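MxaA (Stigmatella aurantiaca, PDB 4W4T) contains, as a late part of a longer PKS-NRPS protein, the terminal NADPH-binding reductase domain of the myxalamid pathway, probably releasing the chain as a primary alcohol. Local coordinates at residues G62-L67 with C85-K90; N97-N102 with P115-V120; D144-N149 with R171-L176. One frame throughout, in Å; residues are numbered along the deposited sequence.

Contact 1 (G62-L67 with C85-K90); sequences GATGFL and CLVRSK
The torsions of Thr64 and Val87 bring two methyl groups together. With Thr64 OG1 between the backbone N and the carbonyl carbon (chi1 62°), CG2 falls beside the backbone N and reaches across, while Val87 holds CG2 anti to its own backbone N. Thr64 CG2 thus meets Val87 CG2 at 3.9 Å, the two side chains crossing at about a right angle. Next to this pair, the single methyl of Ala63 lies against both side-chain atoms of the cysteine, with Ala63 CB 4.0 Å from Cys85 CB and equally far from SG. No direct hydrogen bond spans the segments. Water takes that role: one molecule accepts from Ala63 N at 2.9 Å and donates to Leu86 O at 2.6 Å, and a second links Gly62 N to the same carbonyl. Leu86 O, the last oxygen but one of its strand, is therefore held by two waters, which appear to take the place of direct backbone pairing here.

The bend is a type I turn closed by Gly65 N to Gly62 O at 3.1 Å. At the positive phi of Gly62 (95°) a side chain would collide with the carbonyl oxygen of the residue before, which favours glycine. Gly62 and Gly65 belong to the TGxxGxxG nucleotide-binding signature of extended short-chain dehydrogenases, and Thr64, Gly65, Phe66, Leu67 and Arg88 bind NADPH. The contact lies in the first beta-alpha-beta unit, where the loop after strand 57-61 leads into helix 66-78 and faces the end of strand 82-87; helix 92-105 packs on Thr64, Cys85 and Val87, and strand 117-121 pairs with Cys85 and Val87.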
ATOM      1  N   GLY A  62       6.601   8.825  23.124  1.00 19.74           N
ATOM      2  CA  GLY A  62       7.015   9.040  21.756  1.00 22.35           C
ATOM      3  C   GLY A  62       8.499   9.317  21.615  1.00 23.24           C
ATOM      4  O   GLY A  62       8.929   9.812  20.573  1.00 22.66           O
ATOM      5  N   ALA A  63       9.285   8.970  22.636  1.00 20.06           N
ATOM      6  CA  ALA A  63      10.729   9.193  22.594  1.00 20.96           C
ATOM      7  C   ALA A  63      11.444   8.448  21.463  1.00 21.64           C
ATOM      8  O   ALA A  63      12.586   8.789  21.126  1.00 24.53           O
ATOM      9  CB  ALA A  63      11.363   8.818  23.935  1.00 20.49           C
ATOM     10  N   THR A  64      10.805   7.441  20.874  1.00 21.02           N
ATOM     11  CA  THR A  64      11.457   6.685  19.806  1.00 22.44           C
ATOM     12  C   THR A  64      11.086   7.186  18.402  1.00 22.55           C
ATOM     13  O   THR A  64      11.504   6.598  17.405  1.00 19.35           O
ATOM     14  CB  THR A  64      11.137   5.165  19.883  1.00 24.51           C
ATOM     15  OG1 THR A  64       9.731   4.953  19.724  1.00 26.01           O
ATOM     16  CG2 THR A  64      11.583   4.573  21.231  1.00 23.62           C
ATOM     17  N   GLY A  65      10.313   8.268  18.328  1.00 22.34           N
ATOM     18  CA  GLY A  65       9.941   8.840  17.038  1.00 22.75           C
ATOM     19  C   GLY A  65      10.794  10.057  16.688  1.00 20.48           C
ATOM     20  O   GLY A  65      11.766  10.349  17.369  1.00 19.46           O
ATOM     21  N   PHE A  66      10.419  10.770  15.629  1.00 21.25           N
ATOM     22  CA  PHE A  66      11.241  11.866  15.103  1.00 20.19           C
ATOM     23  C   PHE A  66      11.126  13.109  15.984  1.00 18.63           C
ATOM     24  O   PHE A  66      12.110  13.519  16.606  1.00 19.96           O
ATOM     25  CB  PHE A  66      10.837  12.159  13.645  1.00 20.80           C
ATOM     26  CG  PHE A  66      11.546  13.341  13.031  1.00 21.97           C
ATOM     27  CD1 PHE A  66      12.934  13.405  13.003  1.00 21.89           C
ATOM     28  CD2 PHE A  66      10.817  14.366  12.446  1.00 21.23           C
ATOM     29  CE1 PHE A  66      13.588  14.491  12.419  1.00 21.49           C
ATOM     30  CE2 PHE A  66      11.460  15.455  11.869  1.00 21.11           C
ATOM     31  CZ  PHE A  66      12.846  15.516  11.859  1.00 21.50           C
ATOM     32  N   LEU A  67       9.936  13.700  16.067  1.00 17.68           N
ATOM     33  CA  LEU A  67       9.717  14.816  16.997  1.00 17.36           C
ATOM     34  C   LEU A  67      10.122  14.452  18.425  1.00 17.60           C
ATOM     35  O   LEU A  67      10.735  15.252  19.131  1.00 17.32           O
ATOM     36  CB  LEU A  67       8.256  15.261  16.982  1.00 17.42           C
ATOM     37  CG  LEU A  67       7.908  16.409  17.941  1.00 18.30           C
ATOM     38  CD1 LEU A  67       8.775  17.640  17.681  1.00 17.14           C
ATOM     39  CD2 LEU A  67       6.441  16.746  17.788  1.00 18.50           C
ATOM     40  N   CYS A  85      10.497   7.827  30.031  1.00 17.76           N
ATOM     41  CA  CYS A  85      10.152   7.622  28.630  1.00 19.88           C
ATOM     42  C   CYS A  85       9.475   6.285  28.366  1.00 19.59           C
ATOM     43  O   CYS A  85      10.093   5.239  28.474  1.00 21.95           O
ATOM     44  CB  CYS A  85      11.399   7.728  27.757  1.00 18.71           C
ATOM     45  SG  CYS A  85      12.149   9.355  27.803  1.00 22.76           S
ATOM     46  N   LEU A  86       8.209   6.333  27.977  1.00 17.84           N
ATOM     47  CA  LEU A  86       7.468   5.119  27.667  1.00 19.41           C
ATOM     48  C   LEU A  86       8.043   4.477  26.407  1.00 22.19           C
ATOM     49  O   LEU A  86       8.193   5.142  25.383  1.00 19.15           O
ATOM     50  CB  LEU A  86       5.982   5.439  27.485  1.00 18.86           C
ATOM     51  CG  LEU A  86       5.036   4.244  27.396  1.00 19.90           C
ATOM     52  CD1 LEU A  86       4.862   3.615  28.771  1.00 20.21           C
ATOM     53  CD2 LEU A  86       3.706   4.692  26.829  1.00 19.91           C
ATOM     54  N   VAL A  87       8.378   3.192  26.477  1.00 17.07           N
ATOM     55  CA  VAL A  87       9.011   2.519  25.356  1.00 19.55           C
ATOM     56  C   VAL A  87       8.702   1.025  25.354  1.00 22.94           C
ATOM     57  O   VAL A  87       8.756   0.371  26.398  1.00 21.14           O
ATOM     58  CB  VAL A  87      10.556   2.736  25.379  1.00 23.09           C
ATOM     59  CG1 VAL A  87      11.152   2.243  26.714  1.00 22.41           C
ATOM     60  CG2 VAL A  87      11.225   2.054  24.197  1.00 22.14           C
ATOM     61  N   ARG A  88       8.357   0.494  24.184  1.00 24.24           N
ATOM     62  CA  ARG A  88       8.170  -0.945  24.006  1.00 25.69           C
ATOM     63  C   ARG A  88       9.508  -1.662  24.008  1.00 27.63           C
ATOM     64  O   ARG A  88      10.327  -1.456  23.113  1.00 25.26           O
ATOM     65  CB  ARG A  88       7.450  -1.258  22.691  1.00 30.11           C
ATOM     66  CG  ARG A  88       6.045  -0.707  22.575  1.00 34.10           C
ATOM     67  CD  ARG A  88       5.425  -1.021  21.208  1.00 40.46           C
ATOM     68  NE  ARG A  88       5.166  -2.446  21.013  1.00 49.66           N
ATOM     69  CZ  ARG A  88       5.804  -3.213  20.135  1.00 60.73           C
ATOM     70  NH1 ARG A  88       6.751  -2.695  19.362  1.00 64.96           N
ATOM     71  NH2 ARG A  88       5.496  -4.501  20.029  1.00 62.92           N
ATOM     72  N   SER A  89       9.724  -2.513  25.004  1.00 24.57           N
ATOM     73  CA  SER A  89      10.955  -3.293  25.095  1.00 26.02           C
ATOM     74  C   SER A  89      10.788  -4.363  26.171  1.00 29.33           C
ATOM     75  O   SER A  89       9.896  -4.254  27.010  1.00 28.20           O
ATOM     76  CB  SER A  89      12.148  -2.391  25.417  1.00 25.18           C
ATOM     77  OG  SER A  89      11.923  -1.680  26.631  1.00 28.14           O
ATOM     78  N   LYS A  90      11.635  -5.389  26.143  1.00 32.12           N
ATOM     79  CA  LYS A  90      11.556  -6.460  27.140  1.00 33.41           C
ATOM     80  C   LYS A  90      12.195  -6.059  28.473  1.00 30.36           C
ATOM     81  O   LYS A  90      11.842  -6.603  29.523  1.00 28.35           O
ATOM     82  CB  LYS A  90      12.212  -7.737  26.611  1.00 37.68           C
ATOM     83  CG  LYS A  90      11.340  -8.529  25.645  1.00 44.32           C
ATOM     84  CD  LYS A  90      10.071  -9.017  26.329  1.00 48.18           C
ATOM     85  CE  LYS A  90       8.999  -9.400  25.316  1.00 57.18           C
ATOM     86  NZ  LYS A  90       8.527  -8.217  24.542  1.00 54.85           N
TER
HETATM   87  O   HOH W   1       7.309   5.746  23.136  1.00 34.71           O
HETATM   88  O   HOH W   2       8.779   7.684  25.173  1.00 22.43           O

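Contact 2 (N97-N102 with P115-V120); sequences NRIRKN and PRIVPV
Asn97 OD1 is met by both terminal nitrogens of Arg100, firmly by one and weakly by the other, one turn further along the helix whose Ile99 packs on Ile117 and Pro119. Arg100 NH1 donates to Asn97 OD1 at 3.2 Å, tilted 25° from the carbonyl plane, and the weak bond comes from NH2. This polar pair ties the helix to itself; what crosses to the strand is wholly apolar. Ile99 points toward the strand with CG1 anti to its carbonyl carbon (chi1 -64°), and its nearly extended second torsion pushes CD1 out to the strand. There Ile99 CD1 touches Ile117 CG2 at 4.1 Å and, equally near, Pro119 CG.

The two isoleucines run past each other in opposite directions, so the exchange is reciprocal: Ile117 CD1 returns to Ile99 CG2, also at 4.1 Å. Pro119 adds the CB-CG side of its ring, and the methyl end of Ile99 is received jointly by alternate residues on one side of the strand, while Val118 and Val120 point away from the helix. Met96 also packs on Ile117 and Pro119, and Leu72 of helix 66-78 on both isoleucines. One turn of helix thus presents Ile99 to the sheet and Arg98, an NADPH-binding residue, to the cofactor site. This is the helix-on-strand packing of a Rossmann fold, within the beta-alpha-beta unit of strand 82-87, helix 92-105 and strand 117-121.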
ATOM      1  N   ASN A  97      18.411   1.479  25.270  1.00 30.53           N
ATOM      2  CA  ASN A  97      19.122   1.334  23.999  1.00 31.78           C
ATOM      3  C   ASN A  97      18.330   1.896  22.829  1.00 30.45           C
ATOM      4  O   ASN A  97      18.888   2.550  21.951  1.00 29.79           O
ATOM      5  CB  ASN A  97      19.459  -0.130  23.714  1.00 31.89           C
ATOM      6  CG  ASN A  97      20.411  -0.716  24.731  1.00 35.67           C
ATOM      7  OD1 ASN A  97      21.062   0.011  25.484  1.00 35.37           O
ATOM      8  ND2 ASN A  97      20.505  -2.037  24.754  1.00 36.74           N
ATOM      9  N   ARG A  98      17.031   1.627  22.812  1.00 26.79           N
ATOM     10  CA  ARG A  98      16.169   2.141  21.757  1.00 26.51           C
ATOM     11  C   ARG A  98      16.149   3.667  21.791  1.00 26.89           C
ATOM     12  O   ARG A  98      16.333   4.321  20.772  1.00 28.72           O
ATOM     13  CB  ARG A  98      14.748   1.585  21.889  1.00 28.76           C
ATOM     14  CG  ARG A  98      14.631   0.085  21.665  1.00 28.82           C
ATOM     15  CD  ARG A  98      13.177  -0.322  21.432  1.00 31.02           C
ATOM     16  NE  ARG A  98      12.645   0.241  20.187  1.00 32.75           N
ATOM     17  CZ  ARG A  98      11.392   0.655  20.023  1.00 30.62           C
ATOM     18  NH1 ARG A  98      10.523   0.578  21.029  1.00 27.37           N
ATOM     19  NH2 ARG A  98      11.008   1.157  18.859  1.00 29.23           N
ATOM     20  N   ILE A  99      15.935   4.233  22.970  1.00 25.95           N
ATOM     21  CA  ILE A  99      15.902   5.679  23.105  1.00 24.72           C
ATOM     22  C   ILE A  99      17.243   6.284  22.686  1.00 28.85           C
ATOM     23  O   ILE A  99      17.286   7.232  21.888  1.00 25.40           O
ATOM     24  CB  ILE A  99      15.554   6.069  24.528  1.00 23.48           C
ATOM     25  CG1 ILE A  99      14.134   5.595  24.842  1.00 22.73           C
ATOM     26  CG2 ILE A  99      15.661   7.563  24.713  1.00 23.11           C
ATOM     27  CD1 ILE A  99      13.822   5.551  26.322  1.00 22.93           C
ATOM     28  N   ARG A 100      18.341   5.715  23.179  1.00 26.66           N
ATOM     29  CA  ARG A 100      19.663   6.238  22.828  1.00 29.72           C
ATOM     30  C   ARG A 100      19.923   6.176  21.322  1.00 29.62           C
ATOM     31  O   ARG A 100      20.380   7.156  20.724  1.00 30.43           O
ATOM     32  CB  ARG A 100      20.766   5.481  23.561  1.00 31.29           C
ATOM     33  CG  ARG A 100      22.148   6.085  23.333  1.00 33.76           C
ATOM     34  CD  ARG A 100      23.262   5.225  23.920  1.00 35.92           C
ATOM     35  NE  ARG A 100      23.285   3.902  23.308  1.00 39.30           N
ATOM     36  CZ  ARG A 100      22.890   2.787  23.914  1.00 38.73           C
ATOM     37  NH1 ARG A 100      22.457   2.820  25.174  1.00 39.26           N
ATOM     38  NH2 ARG A 100      22.942   1.632  23.259  1.00 39.27           N
ATOM     39  N   LYS A 101      19.629   5.035  20.708  1.00 28.19           N
ATOM     40  CA  LYS A 101      19.879   4.866  19.283  1.00 29.76           C
ATOM     41  C   LYS A 101      19.064   5.851  18.449  1.00 32.24           C
ATOM     42  O   LYS A 101      19.562   6.402  17.450  1.00 29.88           O
ATOM     43  CB  LYS A 101      19.580   3.429  18.843  1.00 32.73           C
ATOM     44  CG  LYS A 101      20.644   2.414  19.274  1.00 37.20           C
ATOM     45  CD  LYS A 101      20.363   1.019  18.716  1.00 41.11           C
ATOM     46  CE  LYS A 101      21.367  -0.007  19.237  1.00 43.39           C
ATOM     47  NZ  LYS A 101      22.777   0.361  18.897  1.00 43.05           N
ATOM     48  N   ASN A 102      17.812   6.070  18.848  1.00 27.91           N
ATOM     49  CA  ASN A 102      16.969   7.036  18.149  1.00 27.53           C
ATOM     50  C   ASN A 102      17.618   8.410  18.172  1.00 26.45           C
ATOM     51  O   ASN A 102      17.721   9.068  17.138  1.00 29.12           O
ATOM     52  CB  ASN A 102      15.569   7.107  18.770  1.00 27.36           C
ATOM     53  CG  ASN A 102      14.602   7.953  17.943  1.00 24.13           C
ATOM     54  OD1 ASN A 102      14.517   7.794  16.735  1.00 23.90           O
ATOM     55  ND2 ASN A 102      13.869   8.847  18.601  1.00 22.19           N
ATOM     56  N   PRO A 115      21.830   9.806  32.617  1.00 32.17           N
ATOM     57  CA  PRO A 115      21.246   9.796  33.963  1.00 31.09           C
ATOM     58  C   PRO A 115      19.824  10.355  34.012  1.00 32.41           C
ATOM     59  O   PRO A 115      19.061   9.999  34.903  1.00 33.98           O
ATOM     60  CB  PRO A 115      22.190  10.699  34.765  1.00 34.46           C
ATOM     61  CG  PRO A 115      23.458  10.718  33.990  1.00 35.80           C
ATOM     62  CD  PRO A 115      23.071  10.600  32.565  1.00 32.36           C
ATOM     63  N   ARG A 116      19.477  11.210  33.052  1.00 29.69           N
ATOM     64  CA  ARG A 116      18.209  11.936  33.083  1.00 28.91           C
ATOM     65  C   ARG A 116      17.015  11.109  32.576  1.00 27.08           C
ATOM     66  O   ARG A 116      15.865  11.427  32.882  1.00 27.60           O
ATOM     67  CB  ARG A 116      18.322  13.223  32.249  1.00 29.37           C
ATOM     68  CG  ARG A 116      19.405  14.206  32.706  1.00 27.41           C
ATOM     69  CD  ARG A 116      18.992  14.986  33.933  1.00 27.76           C
ATOM     70  NE  ARG A 116      17.718  15.674  33.741  1.00 30.35           N
ATOM     71  CZ  ARG A 116      17.570  16.823  33.085  1.00 31.36           C
ATOM     72  NH1 ARG A 116      18.621  17.436  32.553  1.00 28.82           N
ATOM     73  NH2 ARG A 116      16.365  17.362  32.958  1.00 29.91           N
ATOM     74  N   ILE A 117      17.299  10.058  31.809  1.00 24.49           N
ATOM     75  CA  ILE A 117      16.275   9.277  31.113  1.00 26.30           C
ATOM     76  C   ILE A 117      15.923   8.001  31.889  1.00 29.56           C
ATOM     77  O   ILE A 117      16.805   7.255  32.275  1.00 29.70           O
ATOM     78  CB  ILE A 117      16.726   8.880  29.701  1.00 29.93           C
ATOM     79  CG1 ILE A 117      17.089  10.109  28.872  1.00 29.75           C
ATOM     80  CG2 ILE A 117      15.642   8.075  29.010  1.00 25.44           C
ATOM     81  CD1 ILE A 117      17.719   9.761  27.537  1.00 32.09           C
ATOM     82  N   VAL A 118      14.635   7.782  32.111  1.00 25.62           N
ATOM     83  CA  VAL A 118      14.153   6.587  32.770  1.00 28.04           C
ATOM     84  C   VAL A 118      13.152   5.860  31.914  1.00 24.22           C
ATOM     85  O   VAL A 118      11.989   6.292  31.856  1.00 24.45           O
ATOM     86  CB  VAL A 118      13.463   6.942  34.117  1.00 28.08           C
ATOM     87  CG1 VAL A 118      13.003   5.667  34.819  1.00 29.45           C
ATOM     88  CG2 VAL A 118      14.348   7.772  34.974  1.00 31.47           C
ATOM     89  N   PRO A 119      13.596   4.808  31.229  1.00 23.72           N
ATOM     90  CA  PRO A 119      12.598   4.146  30.420  1.00 24.08           C
ATOM     91  C   PRO A 119      11.513   3.485  31.276  1.00 26.13           C
ATOM     92  O   PRO A 119      11.761   3.040  32.409  1.00 26.56           O
ATOM     93  CB  PRO A 119      13.370   3.093  29.668  1.00 23.77           C
ATOM     94  CG  PRO A 119      14.746   3.482  29.686  1.00 28.48           C
ATOM     95  CD  PRO A 119      14.945   4.340  30.937  1.00 27.87           C
ATOM     96  N   VAL A 120      10.296   3.496  30.748  1.00 23.00           N
ATOM     97  CA  VAL A 120       9.180   2.801  31.342  1.00 23.99           C
ATOM     98  C   VAL A 120       8.728   1.834  30.278  1.00 20.67           C
ATOM     99  O   VAL A 120       8.309   2.258  29.208  1.00 20.00           O
ATOM    100  CB  VAL A 120       8.062   3.790  31.766  1.00 22.79           C
ATOM    101  CG1 VAL A 120       6.831   3.022  32.336  1.00 21.99           C
ATOM    102  CG2 VAL A 120       8.576   4.795  32.775  1.00 23.50           C
TER

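Contact 3 (D144-N149 with R171-L176); sequences DAIYHN and REILRL
An aliphatic carbon sits almost exactly over the middle of an imidazole: Ile173 CG1 lies 3.8 Å from the centroid of the His148 ring, only 6° off its normal, a CH-pi contact centred on the face rather than slipped to one side. His148 sets its ring out toward the helix with CG anti to the backbone N (chi1 -179°). The other branch of Ile173 serves a second partner, its CG2 meeting Ile146 CG2 at 4.0 Å as these two side chains slide past each other in opposite directions. One isoleucine therefore bridges alternate strand residues on the side that faces the helix. Further toward the start of the strand, Ile146 CD1 reaches Leu176 CD2 at 4.2 Å. Strand and helix run antiparallel, at 170°, with their axes 10.1 Å apart, so Ile173 and Leu176 follow the strand backwards.

The polar edge of the imidazole is fixed as well: ND1 is hydrogen-bonded to Thr61 OG1 on the neighbouring strand and NE2 to Thr170 OG1. With an alanine here, Ile173 would probably lose the flat surface beneath its CG1, and the hydroxyls of Thr61 and Thr170 would likely be left without their common partner.

Away from the strand, Arg171 and Arg175 converge on Glu172. Glu172 OE2 accepts from Arg171 NE at 3.0 Å and, on its syn lone pair, from Arg175 NH2 at 3.0 Å; Arg175 NE bonds to the same OE2 from above the carboxylate plane, so that Arg175 grips one atom side-on with two nitrogens, the oxygen lying in its guanidinium plane. Leu128 N holds Glu172 OE1. The chemistry implies a helix with two characters: a hydrocarbon face closing the sheet, and a charged one where two guanidiniums probably offset the carboxylate's charge. Across from the hydrocarbon face, His148, bonded at both nitrogens and with Ile173 over one ring face, probably has little freedom to turn; it immediately precedes the NADPH-binding Asn149.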
ATOM      1  N   ASP A 144       5.191  14.107  37.643  1.00 16.14           N
ATOM      2  CA  ASP A 144       4.647  15.428  37.923  1.00 19.21           C
ATOM      3  C   ASP A 144       3.903  15.997  36.720  1.00 16.61           C
ATOM      4  O   ASP A 144       2.902  16.693  36.872  1.00 16.35           O
ATOM      5  CB  ASP A 144       5.758  16.410  38.346  1.00 19.47           C
ATOM      6  CG  ASP A 144       6.293  16.137  39.762  1.00 25.77           C
ATOM      7  OD1 ASP A 144       5.631  15.426  40.552  1.00 24.08           O
ATOM      8  OD2 ASP A 144       7.370  16.664  40.096  1.00 25.93           O
ATOM      9  N   ALA A 145       4.409  15.714  35.531  1.00 17.46           N
ATOM     10  CA  ALA A 145       3.803  16.252  34.314  1.00 17.43           C
ATOM     11  C   ALA A 145       4.019  15.314  33.121  1.00 16.41           C
ATOM     12  O   ALA A 145       4.918  14.463  33.112  1.00 16.71           O
ATOM     13  CB  ALA A 145       4.357  17.654  34.024  1.00 17.67           C
ATOM     14  N   ILE A 146       3.160  15.451  32.119  1.00 14.66           N
ATOM     15  CA  ILE A 146       3.160  14.548  30.973  1.00 12.94           C
ATOM     16  C   ILE A 146       3.266  15.309  29.652  1.00 12.79           C
ATOM     17  O   ILE A 146       2.501  16.238  29.405  1.00 13.78           O
ATOM     18  CB  ILE A 146       1.876  13.688  30.931  1.00 12.77           C
ATOM     19  CG1 ILE A 146       1.758  12.849  32.206  1.00 15.45           C
ATOM     20  CG2 ILE A 146       1.883  12.771  29.700  1.00 11.62           C
ATOM     21  CD1 ILE A 146       0.338  12.480  32.570  1.00 16.21           C
ATOM     22  N   TYR A 147       4.216  14.907  28.819  1.00 13.38           N
ATOM     23  CA  TYR A 147       4.281  15.355  27.435  1.00 13.92           C
ATOM     24  C   TYR A 147       3.849  14.177  26.568  1.00 11.62           C
ATOM     25  O   TYR A 147       4.590  13.210  26.410  1.00 12.95           O
ATOM     26  CB  TYR A 147       5.686  15.839  27.058  1.00 12.37           C
ATOM     27  CG  TYR A 147       6.086  17.141  27.744  1.00 14.10           C
ATOM     28  CD1 TYR A 147       6.338  17.180  29.104  1.00 15.49           C
ATOM     29  CD2 TYR A 147       6.220  18.321  27.022  1.00 16.69           C
ATOM     30  CE1 TYR A 147       6.707  18.358  29.745  1.00 16.84           C
ATOM     31  CE2 TYR A 147       6.585  19.507  27.657  1.00 17.39           C
ATOM     32  CZ  TYR A 147       6.820  19.516  29.022  1.00 16.66           C
ATOM     33  OH  TYR A 147       7.197  20.689  29.653  1.00 15.87           O
ATOM     34  N   HIS A 148       2.636  14.258  26.027  1.00 11.32           N
ATOM     35  CA  HIS A 148       2.088  13.147  25.263  1.00 10.82           C
ATOM     36  C   HIS A 148       2.275  13.353  23.746  1.00 12.52           C
ATOM     37  O   HIS A 148       1.488  14.034  23.086  1.00 12.74           O
ATOM     38  CB  HIS A 148       0.606  12.943  25.638  1.00 12.34           C
ATOM     39  CG  HIS A 148      -0.046  11.803  24.909  1.00 12.12           C
ATOM     40  ND1 HIS A 148       0.646  10.679  24.524  1.00 12.78           N
ATOM     41  CD2 HIS A 148      -1.315  11.638  24.466  1.00 11.31           C
ATOM     42  CE1 HIS A 148      -0.171   9.856  23.886  1.00 12.95           C
ATOM     43  NE2 HIS A 148      -1.363  10.419  23.830  1.00 13.25           N
ATOM     44  N   ASN A 149       3.349  12.773  23.220  1.00 13.81           N
ATOM     45  CA  ASN A 149       3.709  12.888  21.809  1.00 16.31           C
ATOM     46  C   ASN A 149       3.671  11.523  21.106  1.00 16.80           C
ATOM     47  O   ASN A 149       3.992  11.413  19.926  1.00 18.38           O
ATOM     48  CB  ASN A 149       5.106  13.523  21.668  1.00 18.10           C
ATOM     49  CG  ASN A 149       5.564  13.619  20.220  1.00 21.31           C
ATOM     50  OD1 ASN A 149       4.816  14.060  19.352  1.00 22.30           O
ATOM     51  ND2 ASN A 149       6.775  13.150  19.950  1.00 26.08           N
ATOM     52  N   ARG A 171      -6.688   8.347  26.008  1.00 13.15           N
ATOM     53  CA  ARG A 171      -7.564   8.085  27.159  1.00 14.04           C
ATOM     54  C   ARG A 171      -6.768   7.598  28.373  1.00 13.08           C
ATOM     55  O   ARG A 171      -6.973   8.067  29.493  1.00 14.02           O
ATOM     56  CB  ARG A 171      -8.641   7.054  26.791  1.00 15.05           C
ATOM     57  CG  ARG A 171      -9.638   6.805  27.915  1.00 16.97           C
ATOM     58  CD  ARG A 171     -10.533   5.585  27.651  1.00 21.47           C
ATOM     59  NE  ARG A 171      -9.783   4.328  27.611  1.00 23.77           N
ATOM     60  CZ  ARG A 171     -10.302   3.164  27.225  1.00 28.28           C
ATOM     61  NH1 ARG A 171     -11.573   3.098  26.849  1.00 27.66           N
ATOM     62  NH2 ARG A 171      -9.553   2.065  27.213  1.00 26.88           N
ATOM     63  N   GLU A 172      -5.840   6.675  28.154  1.00 13.54           N
ATOM     64  CA  GLU A 172      -5.086   6.104  29.272  1.00 14.72           C
ATOM     65  C   GLU A 172      -4.123   7.130  29.872  1.00 14.47           C
ATOM     66  O   GLU A 172      -3.852   7.123  31.073  1.00 13.89           O
ATOM     67  CB  GLU A 172      -4.334   4.846  28.822  1.00 15.01           C
ATOM     68  CG  GLU A 172      -5.277   3.716  28.385  1.00 16.29           C
ATOM     69  CD  GLU A 172      -6.285   3.342  29.480  1.00 20.36           C
ATOM     70  OE1 GLU A 172      -5.905   2.607  30.424  1.00 15.75           O
ATOM     71  OE2 GLU A 172      -7.454   3.781  29.390  1.00 19.95           O
ATOM     72  N   ILE A 173      -3.598   8.011  29.025  1.00 13.28           N
ATOM     73  CA  ILE A 173      -2.756   9.118  29.486  1.00 10.99           C
ATOM     74  C   ILE A 173      -3.576  10.043  30.360  1.00 12.39           C
ATOM     75  O   ILE A 173      -3.109  10.505  31.409  1.00 13.75           O
ATOM     76  CB  ILE A 173      -2.151   9.905  28.277  1.00 12.22           C
ATOM     77  CG1 ILE A 173      -0.993   9.116  27.659  1.00 13.78           C
ATOM     78  CG2 ILE A 173      -1.719  11.338  28.680  1.00 13.63           C
ATOM     79  CD1 ILE A 173       0.224   8.954  28.596  1.00 13.82           C
ATOM     80  N   LEU A 174      -4.811  10.314  29.946  1.00 12.34           N
ATOM     81  CA  LEU A 174      -5.693  11.149  30.763  1.00 13.12           C
ATOM     82  C   LEU A 174      -6.015  10.463  32.085  1.00 13.46           C
ATOM     83  O   LEU A 174      -6.128  11.112  33.116  1.00 13.71           O
ATOM     84  CB  LEU A 174      -6.987  11.482  30.024  1.00 12.07           C
ATOM     85  CG  LEU A 174      -6.776  12.385  28.803  1.00 13.24           C
ATOM     86  CD1 LEU A 174      -8.067  12.517  27.984  1.00 12.83           C
ATOM     87  CD2 LEU A 174      -6.267  13.767  29.245  1.00 10.98           C
ATOM     88  N   ARG A 175      -6.156   9.148  32.039  1.00 13.47           N
ATOM     89  CA  ARG A 175      -6.352   8.356  33.252  1.00 13.74           C
ATOM     90  C   ARG A 175      -5.188   8.533  34.234  1.00 13.69           C
ATOM     91  O   ARG A 175      -5.386   8.741  35.426  1.00 14.74           O
ATOM     92  CB  ARG A 175      -6.510   6.883  32.880  1.00 14.17           C
ATOM     93  CG  ARG A 175      -7.129   6.047  33.956  1.00 17.90           C
ATOM     94  CD  ARG A 175      -7.246   4.573  33.540  1.00 19.74           C
ATOM     95  NE  ARG A 175      -7.999   4.369  32.293  1.00 17.74           N
ATOM     96  CZ  ARG A 175      -9.324   4.479  32.187  1.00 21.33           C
ATOM     97  NH1 ARG A 175     -10.063   4.828  33.236  1.00 22.62           N
ATOM     98  NH2 ARG A 175      -9.911   4.256  31.026  1.00 23.34           N
ATOM     99  N   LEU A 176      -3.973   8.428  33.723  1.00 13.19           N
ATOM    100  CA  LEU A 176      -2.780   8.598  34.546  1.00 14.07           C
ATOM    101  C   LEU A 176      -2.698  10.021  35.098  1.00 15.02           C
ATOM    102  O   LEU A 176      -2.327  10.242  36.257  1.00 14.84           O
ATOM    103  CB  LEU A 176      -1.530   8.257  33.731  1.00 13.96           C
ATOM    104  CG  LEU A 176      -0.183   8.436  34.428  1.00 13.42           C
ATOM    105  CD1 LEU A 176      -0.009   7.398  35.536  1.00 15.89           C
ATOM    106  CD2 LEU A 176       0.965   8.372  33.436  1.00 14.07           C
TER

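All three contacts are buried and feed one parallel Rossmann sheet, each within a beta-alpha-beta unit, those of contacts 1 and 2 sharing strand 82-87. Contacts 1 and 2 are close neighbours: Cys85 CB packs on Ile99 CD1, and Asn102 ND2 bonds to Ala63 O, which ties helix 92-105 to the glycine-rich turn. Contact 3 lies beyond strand 57-61, meeting contact 1 where Leu67 packs against Asn149, and does not touch contact 2. Their chemistry follows position: the loop-to-strand contact at the cofactor end uses small groups and bridging waters, whereas the two helix-to-strand contacts meet through side chains, with no hydrogen bond between their segments, contact 2 purely aliphatic and contact 3 adding an imidazole face.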